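Local coordinates for protein kappa-carrageenase (Zobellia galactanivorans, PDB 5OCR) that probably hydrolyses the beta-1,4 linkages of kappa-carrageenan, a sulfated galactan of red algae, through its glycoside hydrolase family 16 domain, at residues S51-N56 against G240-F245; G83-S88 against N253-P258; A109-G114 against I271-Y276. All blocks are in the same frame, centred on the assembly; numbering follows the deposited sequence.

Contact 1 (S51-N56 against G240-F245); sequences SAWKWN and GLRKPF
The W53 indole lies with one face against the backbone of G240 and L241: L241 N stands 3.5 Å above the ring plane, offset toward the rim, and G240 C lies over the same face. At its edge, in the ring plane, is CE3 of W55, whose own indole has W53 NE1 over one face. In the family 16 beta-jellyroll, this packs the loop leading into strand 54-55 onto the last residues of strand 233-241; strand 86-97 pairs with both strands. W53 CG sits between the backbone N and the carbonyl carbon (chi1 66°), on a CB that points to the other segment. The benzo ring carries the contact: CE3 meets L241 CB at 3.5 Å and CZ2 meets G240 CA at 3.6 Å. The W53 and L241 side chains run past one another, oppositely directed; the leucine meets the ring through CB, and its CD2 branch extends toward A52. The R242 chain is bent at chi2, and its NH1 donates to L241 O at 2.9 Å. This bond is nearly straight at the hydrogen (163°); the acceptor lies in the guanidinium plane, whereas the donor stands above the carbonyl plane. The rest of the guanidinium is engaged elsewhere, NH2 in a salt bridge to E143 and NE in a hydrogen bond to Q146. W53 CH2 faces the guanidinium edge, 4.1 Å from R242 NH1. At the other end, L241 CD2 rests 3.7 Å from A52 O.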
# COMPACT_ATOMS: atom_id res chain seq x y z
N SER A 51 -10.86 -1.86 -8.94
CA SER A 51 -11.96 -1.61 -9.87
C SER A 51 -11.49 -0.64 -10.94
O SER A 51 -12.11 -0.53 -12.01
CB SER A 51 -13.19 -1.09 -9.11
OG SER A 51 -12.82 -0.08 -8.19
N ALA A 52 -10.36 0.03 -10.66
CA ALA A 52 -9.87 1.07 -11.50
C ALA A 52 -8.68 0.79 -12.36
O ALA A 52 -8.34 1.64 -13.15
CB ALA A 52 -9.71 2.41 -10.73
N TRP A 53 -7.98 -0.37 -12.20
CA TRP A 53 -6.87 -0.70 -13.08
C TRP A 53 -6.62 -2.17 -12.94
O TRP A 53 -7.26 -2.74 -12.09
CB TRP A 53 -5.61 0.10 -12.71
CG TRP A 53 -5.03 -0.25 -11.36
CD1 TRP A 53 -4.03 -1.19 -11.11
CD2 TRP A 53 -5.35 0.34 -10.05
NE1 TRP A 53 -3.73 -1.24 -9.77
CE2 TRP A 53 -4.45 -0.33 -9.07
CE3 TRP A 53 -6.30 1.28 -9.58
CZ2 TRP A 53 -4.55 -0.07 -7.66
CZ3 TRP A 53 -6.37 1.55 -8.20
CH2 TRP A 53 -5.50 0.91 -7.28
N LYS A 54 -5.73 -2.75 -13.72
CA LYS A 54 -5.35 -4.15 -13.58
C LYS A 54 -3.85 -4.34 -13.33
O LYS A 54 -3.05 -3.42 -13.54
CB LYS A 54 -5.72 -4.90 -14.85
CG LYS A 54 -7.24 -5.15 -14.79
CD LYS A 54 -7.87 -5.60 -16.06
CE LYS A 54 -9.33 -5.97 -15.76
NZ LYS A 54 -10.10 -4.77 -15.36
N TRP A 55 -3.48 -5.53 -12.91
CA TRP A 55 -2.09 -5.81 -12.65
C TRP A 55 -1.51 -6.51 -13.80
O TRP A 55 -2.20 -7.36 -14.40
CB TRP A 55 -1.96 -6.71 -11.41
CG TRP A 55 -2.65 -6.13 -10.22
CD1 TRP A 55 -3.81 -6.60 -9.58
CD2 TRP A 55 -2.20 -4.96 -9.42
NE1 TRP A 55 -4.09 -5.86 -8.47
CE2 TRP A 55 -3.19 -4.80 -8.36
CE3 TRP A 55 -1.13 -4.05 -9.52
CZ2 TRP A 55 -3.09 -3.79 -7.40
CZ3 TRP A 55 -1.02 -3.05 -8.55
CH2 TRP A 55 -2.01 -2.88 -7.55
N ASN A 56 -0.29 -6.18 -14.16
CA ASN A 56 0.49 -6.95 -15.14
C ASN A 56 1.94 -6.99 -14.71
O ASN A 56 2.81 -6.20 -15.16
CB ASN A 56 0.34 -6.35 -16.60
CG ASN A 56 0.96 -7.29 -17.67
OD1 ASN A 56 1.79 -8.14 -17.34
ND2 ASN A 56 0.61 -7.08 -18.92
N GLY A 240 -0.69 2.34 -6.90
CA GLY A 240 -2.11 2.52 -7.12
C GLY A 240 -2.40 3.67 -8.05
O GLY A 240 -1.50 4.52 -8.28
N LEU A 241 -3.56 3.65 -8.73
CA LEU A 241 -4.00 4.79 -9.53
C LEU A 241 -4.90 5.69 -8.75
O LEU A 241 -5.69 5.25 -7.87
CB LEU A 241 -4.77 4.20 -10.77
CG LEU A 241 -5.01 5.10 -11.94
CD1 LEU A 241 -3.69 5.51 -12.57
CD2 LEU A 241 -5.93 4.39 -12.97
N ARG A 242 -4.74 7.01 -8.95
CA ARG A 242 -5.54 8.00 -8.26
C ARG A 242 -6.01 9.10 -9.22
O ARG A 242 -5.70 9.11 -10.37
CB ARG A 242 -4.71 8.74 -7.19
CG ARG A 242 -4.15 7.75 -6.14
CD ARG A 242 -5.28 7.27 -5.26
NE ARG A 242 -4.81 6.46 -4.08
CZ ARG A 242 -4.74 5.11 -4.06
NH1 ARG A 242 -5.02 4.40 -5.17
NH2 ARG A 242 -4.38 4.46 -2.94
N LYS A 243 -6.77 10.01 -8.64
CA LYS A 243 -7.29 11.13 -9.42
C LYS A 243 -6.05 11.88 -9.99
O LYS A 243 -4.98 12.02 -9.26
CB LYS A 243 -8.12 11.90 -8.47
CG LYS A 243 -7.64 13.24 -8.11
CD LYS A 243 -8.91 13.89 -7.56
CE LYS A 243 -8.66 15.25 -6.96
NZ LYS A 243 -8.76 16.28 -8.01
N PRO A 244 -6.11 12.40 -11.25
CA PRO A 244 -7.27 12.60 -12.08
C PRO A 244 -7.71 11.34 -12.88
O PRO A 244 -8.62 11.44 -13.67
CB PRO A 244 -6.83 13.74 -13.01
CG PRO A 244 -5.37 13.43 -13.27
CD PRO A 244 -4.88 12.85 -11.92
N PHE A 245 -7.08 10.18 -12.66
CA PHE A 245 -7.41 8.98 -13.44
C PHE A 245 -8.51 8.13 -12.81
O PHE A 245 -8.93 7.14 -13.37
CB PHE A 245 -6.17 8.12 -13.59
CG PHE A 245 -5.05 8.80 -14.31
CD1 PHE A 245 -5.22 9.26 -15.63
CD2 PHE A 245 -3.83 9.02 -13.67
CE1 PHE A 245 -4.15 9.87 -16.30
CE2 PHE A 245 -2.75 9.62 -14.34
CZ PHE A 245 -2.90 10.03 -15.64

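Contact 2 (G83-S88 against N253-P258)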
# COMPACT_ATOMS: atom_id res chain seq x y z
N GLY A 83 -13.25 -2.50 -18.27
CA GLY A 83 -13.63 -1.17 -17.71
C GLY A 83 -12.42 -0.29 -17.30
O GLY A 83 -12.60 0.76 -16.66
N THR A 84 -11.18 -0.75 -17.56
CA THR A 84 -10.02 -0.02 -17.04
C THR A 84 -9.00 0.26 -18.15
O THR A 84 -8.98 -0.43 -19.19
CB THR A 84 -9.33 -0.79 -15.89
OG1 THR A 84 -8.74 -2.01 -16.33
CG2 THR A 84 -10.36 -1.10 -14.81
N TYR A 85 -8.22 1.33 -17.92
CA TYR A 85 -7.37 1.93 -18.99
C TYR A 85 -5.86 1.90 -18.72
O TYR A 85 -5.03 2.29 -19.55
CB TYR A 85 -7.79 3.38 -19.25
CG TYR A 85 -9.20 3.52 -19.74
CD1 TYR A 85 -9.46 3.55 -21.09
CD2 TYR A 85 -10.27 3.58 -18.82
CE1 TYR A 85 -10.74 3.69 -21.55
CE2 TYR A 85 -11.55 3.75 -19.27
CZ TYR A 85 -11.77 3.76 -20.63
OH TYR A 85 -13.04 3.87 -21.15
N PHE A 86 -5.51 1.46 -17.51
CA PHE A 86 -4.09 1.31 -17.06
C PHE A 86 -3.78 -0.07 -16.46
O PHE A 86 -4.69 -0.74 -15.94
CB PHE A 86 -3.88 2.34 -15.97
CG PHE A 86 -3.99 3.73 -16.46
CD1 PHE A 86 -2.84 4.40 -16.95
CD2 PHE A 86 -5.26 4.36 -16.55
CE1 PHE A 86 -2.96 5.72 -17.44
CE2 PHE A 86 -5.37 5.67 -17.06
CZ PHE A 86 -4.22 6.34 -17.49
N THR A 87 -2.49 -0.43 -16.44
CA THR A 87 -2.03 -1.58 -15.66
C THR A 87 -0.92 -1.14 -14.73
O THR A 87 -0.18 -0.20 -15.04
CB THR A 87 -1.56 -2.78 -16.57
OG1 THR A 87 -0.44 -2.39 -17.40
CG2 THR A 87 -2.79 -3.28 -17.44
N SER A 88 -0.79 -1.91 -13.68
CA SER A 88 0.26 -1.61 -12.71
C SER A 88 1.03 -2.80 -12.25
O SER A 88 0.95 -3.91 -12.83
CB SER A 88 -0.33 -0.74 -11.59
OG SER A 88 0.76 -0.19 -10.83
N ASN A 253 -12.79 3.65 -6.10
CA ASN A 253 -12.21 4.27 -7.26
C ASN A 253 -12.99 3.81 -8.54
O ASN A 253 -13.15 2.62 -8.78
CB ASN A 253 -10.71 3.88 -7.36
CG ASN A 253 -9.86 4.48 -6.26
OD1 ASN A 253 -10.38 4.96 -5.27
ND2 ASN A 253 -8.52 4.47 -6.44
N ASN A 254 -13.50 4.75 -9.32
CA ASN A 254 -14.05 4.41 -10.66
C ASN A 254 -13.06 4.89 -11.71
O ASN A 254 -12.66 6.06 -11.68
CB ASN A 254 -15.38 5.08 -10.90
CG ASN A 254 -16.45 4.55 -9.98
OD1 ASN A 254 -17.48 4.06 -10.43
ND2 ASN A 254 -16.20 4.61 -8.66
N ALA A 255 -12.70 4.03 -12.64
CA ALA A 255 -11.83 4.52 -13.74
C ALA A 255 -12.38 5.72 -14.55
O ALA A 255 -13.57 5.79 -14.80
CB ALA A 255 -11.46 3.38 -14.67
N ILE A 256 -11.52 6.68 -14.90
CA ILE A 256 -11.87 7.81 -15.85
C ILE A 256 -11.15 7.51 -17.16
O ILE A 256 -9.98 7.14 -17.18
CB ILE A 256 -11.41 9.17 -15.24
CG1 ILE A 256 -12.06 9.33 -13.84
CG2 ILE A 256 -11.57 10.34 -16.21
CD1 ILE A 256 -12.02 10.73 -13.29
N ASN A 257 -11.85 7.60 -18.29
CA ASN A 257 -11.19 7.51 -19.56
C ASN A 257 -10.29 8.74 -19.77
O ASN A 257 -10.80 9.88 -19.84
CB ASN A 257 -12.27 7.43 -20.66
CG ASN A 257 -11.70 7.31 -22.05
OD1 ASN A 257 -10.52 7.57 -22.32
ND2 ASN A 257 -12.59 6.93 -22.99
N PRO A 258 -8.95 8.50 -19.82
CA PRO A 258 -8.10 9.63 -19.93
C PRO A 258 -8.26 10.44 -21.18
O PRO A 258 -7.87 11.59 -21.12
CB PRO A 258 -6.69 9.06 -19.61
CG PRO A 258 -6.75 7.66 -20.13
CD PRO A 258 -8.19 7.23 -19.90
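N257 OD1, 4.0 Å from Y85 CE1, is gripped by two donors outside the segments, the backbone N of E259, which closes an Asx turn, and ND2 of N78. So held, the N257 amide stacks on the Y85 ring with the two planes only 22° apart. The contact lies at the periphery of the family 16 jellyroll, where the residues entering strand 86-97 meet the chain running out of the 246-249/252-255 hairpin. CG of N257 is anti to the backbone N (chi1 -179°), beside the carbonyl carbon, and lies 3.8 Å from Y85 CE1. The tyrosine face is met by backbone and proline carbons as well as by the amide. N257 CA makes a CH-pi contact 4.0 Å from the Y85 ring centroid, 18° off the normal. P258 CD makes a second over the same face, nearer the root of the ring, with 3.8 Å to Y85 CG. One face is thus lined from the CB end, by P258 CD, to the hydroxyl end, where N257 ND2 lies 3.6 Å from Y85 OH. A different surface of the tyrosine is used by A255, whose CB comes up at the ring edge, near its plane. P258 also reaches the buried F86: CG of the proline touches F86 CZ at 3.9 Å. No hydrogen bond joins the two segments; the hydroxyl of T84 is bonded to D81 O and K54 NZ. The methyl of A255 finally packs on the backbone, its CB 3.5 Å from G83 O.

Contact 3 (A109-G114 against I271-Y276)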
# COMPACT_ATOMS: atom_id res chain seq x y z
N ALA A 109 6.97 8.34 -7.05
CA ALA A 109 6.88 8.44 -8.52
C ALA A 109 6.98 9.87 -9.04
O ALA A 109 6.37 10.84 -8.50
CB ALA A 109 5.53 7.83 -8.98
N ASP A 110 7.69 10.01 -10.14
CA ASP A 110 7.88 11.34 -10.72
C ASP A 110 6.67 12.08 -11.29
O ASP A 110 6.70 13.31 -11.52
CB ASP A 110 9.03 11.33 -11.68
CG ASP A 110 8.78 10.54 -12.91
OD1 ASP A 110 7.62 10.03 -13.23
OD2 ASP A 110 9.83 10.42 -13.59
N ILE A 111 5.57 11.37 -11.51
CA ILE A 111 4.36 12.05 -11.91
C ILE A 111 3.84 13.11 -10.90
O ILE A 111 3.16 14.05 -11.28
CB ILE A 111 3.27 11.02 -12.27
CG1 ILE A 111 2.12 11.71 -13.05
CG2 ILE A 111 2.72 10.36 -11.01
CD1 ILE A 111 1.21 10.68 -13.78
N GLY A 112 4.21 13.00 -9.63
CA GLY A 112 3.56 13.79 -8.56
C GLY A 112 2.15 13.24 -8.33
O GLY A 112 1.97 12.07 -7.97
N GLU A 113 1.11 13.99 -8.66
CA GLU A 113 -0.25 13.53 -8.41
C GLU A 113 -0.69 12.52 -9.54
O GLU A 113 -0.30 12.70 -10.72
CB GLU A 113 -1.17 14.76 -8.39
CG GLU A 113 -2.61 14.42 -8.10
CD GLU A 113 -3.47 15.65 -7.89
OE1 GLU A 113 -4.51 15.50 -7.26
OE2 GLU A 113 -3.09 16.79 -8.31
N GLY A 114 -1.42 11.49 -9.17
CA GLY A 114 -2.05 10.56 -10.11
C GLY A 114 -1.83 9.08 -9.81
O GLY A 114 -2.49 8.22 -10.41
N ILE A 271 3.00 9.46 -18.05
CA ILE A 271 2.85 8.01 -17.96
C ILE A 271 3.69 7.41 -19.10
O ILE A 271 3.53 7.88 -20.22
CB ILE A 271 1.33 7.61 -18.04
CG1 ILE A 271 0.49 8.22 -16.86
CG2 ILE A 271 1.22 6.10 -18.15
CD1 ILE A 271 0.84 7.54 -15.51
N PRO A 272 4.49 6.34 -18.86
CA PRO A 272 4.52 5.52 -17.63
C PRO A 272 5.23 6.26 -16.48
O PRO A 272 6.07 7.19 -16.73
CB PRO A 272 5.31 4.27 -18.05
CG PRO A 272 6.19 4.76 -19.22
CD PRO A 272 5.27 5.70 -19.96
N THR A 273 4.91 5.86 -15.24
CA THR A 273 5.64 6.43 -14.12
C THR A 273 5.88 5.28 -13.15
O THR A 273 5.14 4.24 -13.21
CB THR A 273 4.82 7.57 -13.48
OG1 THR A 273 5.68 8.26 -12.53
CG2 THR A 273 3.54 7.08 -12.70
N SER A 274 6.93 5.40 -12.30
CA SER A 274 7.35 4.25 -11.53
C SER A 274 7.62 4.64 -10.10
O SER A 274 8.03 5.76 -9.84
CB SER A 274 8.65 3.72 -12.09
OG SER A 274 8.49 3.26 -13.44
N MET A 275 7.28 3.71 -9.17
CA MET A 275 7.89 3.71 -7.80
C MET A 275 9.07 2.76 -7.76
O MET A 275 9.17 1.84 -8.57
CB MET A 275 6.87 3.34 -6.67
CG MET A 275 6.33 1.91 -6.87
SD MET A 275 5.07 1.49 -5.65
CE MET A 275 6.05 1.27 -4.17
N TYR A 276 9.93 2.93 -6.76
CA TYR A 276 11.15 2.10 -6.65
C TYR A 276 11.27 1.59 -5.23
O TYR A 276 11.03 2.35 -4.22
CB TYR A 276 12.40 2.98 -6.94
CG TYR A 276 12.33 3.51 -8.33
CD1 TYR A 276 12.86 2.74 -9.38
CD2 TYR A 276 11.75 4.75 -8.62
CE1 TYR A 276 12.78 3.23 -10.72
CE2 TYR A 276 11.65 5.23 -9.96
CZ TYR A 276 12.17 4.45 -10.96
OH TYR A 276 12.14 4.94 -12.24
O HOH W 1 9.14 7.73 -11.13
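I271 meets I111 through its outermost carbon, CD1 to CD1 at 3.6 Å, the two side chains crossing at a slant. A cis peptide bond then leads into P272. T273 carries the polar link: its OG1, anti to the backbone N (chi1 -170°), donates to D110 OD1 at 2.7 Å. The oxygen is met on its anti side, with the donor 31° out of the carboxylate plane. The methyl of the same threonine, CG2, packs on I111 CG2 at 3.8 Å, so one residue offers a hydroxyl to D110 and a carbon to I111. S274 turns its carbonyl to the loop. A109 CA gives it a short CA-H...O contact of 3.2 Å to S274 O, and a water that donates to S274 O (2.6 Å) accepts from D110 N (2.9 Å), bridging backbones too far apart to bond directly. In the conformer described, the S274 hydroxyl bonds to E69 and T71. M275 stands across from A109, and at Y276 backbone pairing with Q107 takes over. The type I turn from A109 to G112 thus docks on the start of strand 273-285, in the jellyroll connection between strands 100-107 and 115-122, while strand 67-74 pairs with 273-285, V115 of strand 115-122 packs against A109 and T273, and E113 O accepts from K267 of helix 262-267.

Overall arrangement
Contacts 1 and 3 are largely buried, whereas contact 2 lies farther out and is partly open. Contacts 1 and 2 are close neighbours, their centres about 5 Å apart: a backbone bond runs from S88 N to K54 O, and S51 OG bonds to N253 O. Contact 3 is bonded to contact 1 through G114 O and R242 N (2.9 Å), and only packs on contact 2, where I271 touches F86. Chemistry changes with place. An indole on strand backbone makes contact 1, and a tyrosine face under asparagine and proline makes contact 2, both without a cross-segment hydrogen bond. Contact 3 instead uses a threonine-aspartate bond and a bridging water.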